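Local coordinates for CheC-like superfamily protein (Shewanella oneidensis, PDB 3H2D) that probably takes part in chemotaxis signalling as a CheX-type phosphatase of the CheC-like family, whose relatives dephosphorylate the response regulator CheY, at residues 9-13 with 100-105. Numbering follows the deposited sequence.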
loop_
_atom_site.group_PDB
_atom_site.type_symbol
_atom_site.label_atom_id
_atom_site.label_comp_id
_atom_site.label_asym_id
_atom_site.label_seq_id
_atom_site.Cartn_x
_atom_site.Cartn_y
_atom_site.Cartn_z
ATOM N N PRO B 9 3.988 17.096 -9.972
ATOM C CA PRO B 9 2.820 17.480 -9.126
ATOM C C PRO B 9 2.825 16.891 -7.712
ATOM O O PRO B 9 2.360 17.537 -6.733
ATOM C CB PRO B 9 1.627 16.960 -9.927
ATOM C CG PRO B 9 2.130 16.779 -11.280
ATOM C CD PRO B 9 3.569 16.520 -11.255
ATOM N N PHE B 10 3.337 15.665 -7.601
ATOM C CA PHE B 10 3.457 14.998 -6.323
ATOM C C PHE B 10 4.595 15.607 -5.503
ATOM O O PHE B 10 4.426 15.906 -4.303
ATOM C CB PHE B 10 3.679 13.485 -6.542
ATOM C CG PHE B 10 2.559 12.809 -7.279
ATOM C CD1 PHE B 10 1.457 12.336 -6.593
ATOM C CD2 PHE B 10 2.584 12.687 -8.678
ATOM C CE1 PHE B 10 0.390 11.696 -7.287
ATOM C CE2 PHE B 10 1.536 12.086 -9.367
ATOM C CZ PHE B 10 0.426 11.586 -8.663
ATOM N N LEU B 11 5.732 15.816 -6.152
ATOM C CA LEU B 11 6.881 16.555 -5.572
ATOM C C LEU B 11 6.446 17.910 -5.002
ATOM O O LEU B 11 6.749 18.248 -3.856
ATOM C CB LEU B 11 7.920 16.757 -6.662
ATOM C CG LEU B 11 9.103 17.722 -6.508
ATOM C CD1 LEU B 11 9.779 17.506 -5.203
ATOM C CD2 LEU B 11 10.087 17.491 -7.676
ATOM N N GLN B 12 5.762 18.698 -5.829
ATOM C CA GLN B 12 5.386 20.055 -5.435
ATOM C C GLN B 12 4.429 20.012 -4.242
ATOM O O GLN B 12 4.551 20.787 -3.301
ATOM C CB GLN B 12 4.764 20.757 -6.630
ATOM C CG GLN B 12 5.778 21.006 -7.777
ATOM C CD GLN B 12 5.138 21.312 -9.168
ATOM O OE1 GLN B 12 3.909 21.542 -9.297
ATOM N NE2 GLN B 12 6.000 21.313 -10.218
ATOM N N SER B 13 3.485 19.077 -4.290
ATOM C CA SER B 13 2.493 18.968 -3.241
ATOM C C SER B 13 3.142 18.554 -1.912
ATOM O O SER B 13 2.754 19.075 -0.879
ATOM C CB SER B 13 1.322 18.026 -3.632
ATOM O OG SER B 13 0.718 18.505 -4.822
ATOM N N GLY B 100 -3.433 17.243 -3.923
ATOM C CA GLY B 100 -2.836 18.366 -4.612
ATOM C C GLY B 100 -2.359 17.986 -5.997
ATOM O O GLY B 100 -2.511 18.761 -6.952
ATOM N N ALA B 101 -1.822 16.777 -6.119
ATOM C CA ALA B 101 -1.398 16.256 -7.428
ATOM C C ALA B 101 -2.598 16.063 -8.353
ATOM O O ALA B 101 -2.556 16.380 -9.565
ATOM C CB ALA B 101 -0.658 14.947 -7.252
ATOM N N LYS B 102 -3.677 15.504 -7.797
ATOM C CA LYS B 102 -4.933 15.367 -8.562
ATOM C C LYS B 102 -5.387 16.718 -9.110
ATOM O O LYS B 102 -5.749 16.823 -10.281
ATOM C CB LYS B 102 -6.000 14.748 -7.642
ATOM C CG LYS B 102 -7.356 14.637 -8.289
ATOM C CD LYS B 102 -8.343 13.991 -7.328
ATOM C CE LYS B 102 -9.788 14.136 -7.756
ATOM N NZ LYS B 102 -10.081 13.930 -9.175
ATOM N N ASN B 103 -5.376 17.755 -8.265
ATOM C CA ASN B 103 -5.737 19.086 -8.701
ATOM C C ASN B 103 -4.837 19.622 -9.832
ATOM O O ASN B 103 -5.331 20.082 -10.846
ATOM C CB ASN B 103 -5.684 20.068 -7.539
ATOM C CG ASN B 103 -6.211 21.426 -7.919
ATOM O OD1 ASN B 103 -7.283 21.560 -8.517
ATOM N ND2 ASN B 103 -5.467 22.432 -7.583
ATOM N N LEU B 104 -3.534 19.598 -9.588
ATOM C CA LEU B 104 -2.556 20.059 -10.574
ATOM C C LEU B 104 -2.619 19.288 -11.921
ATOM O O LEU B 104 -2.627 19.899 -12.986
ATOM C CB LEU B 104 -1.153 19.947 -9.953
ATOM C CG LEU B 104 -0.854 20.929 -8.812
ATOM C CD1 LEU B 104 0.498 20.570 -8.134
ATOM C CD2 LEU B 104 -0.904 22.389 -9.304
ATOM N N LEU B 105 -2.634 17.953 -11.857
ATOM C CA LEU B 105 -2.829 17.092 -13.037
ATOM C C LEU B 105 -4.184 17.265 -13.749
ATOM O O LEU B 105 -4.260 17.278 -14.977
ATOM C CB LEU B 105 -2.574 15.601 -12.652
ATOM C CG LEU B 105 -1.092 15.278 -12.454
ATOM C CD1 LEU B 105 -0.929 13.971 -11.645
ATOM C CD2 LEU B 105 -0.318 15.251 -13.807
#
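The short helical segments 9-13 and 100-105 cross obliquely, with 130° between their N-to-C directions, and their axes approach to 8.4 Å. The contact packs the start of helix 8-21 against the C-terminal part of the long helix 84-107, in the helical layer beside the antiparallel sheet of this CheC-like α+β fold. Gly-100, Ala-101 and Ser-13 keep the interface thin: the CA atoms of Pro-9 and Ala-101 are 4.7 Å apart, and a CB on Gly-100 would clash with Ser-13 OG. Pro-9 packs against Ala-101, Leu-104 and Leu-105, its CG lying 3.7 Å from Leu-105 CG. Beside it, Phe-10 receives the Ala-101 methyl over one ring face in a CH-pi contact, CB to centroid 3.6 Å. Leu-105 extends this apolar core to Phe-6, Tyr-110 and Phe-112, whereas on the more exposed flank Leu-104 CD1 meets Gln-12 OE1 at 3.7 Å. The polar group facing Gly-100 is satisfied within its own helix: Ser-13 OG donates a 2.7 Å hydrogen bond to Pro-9 O.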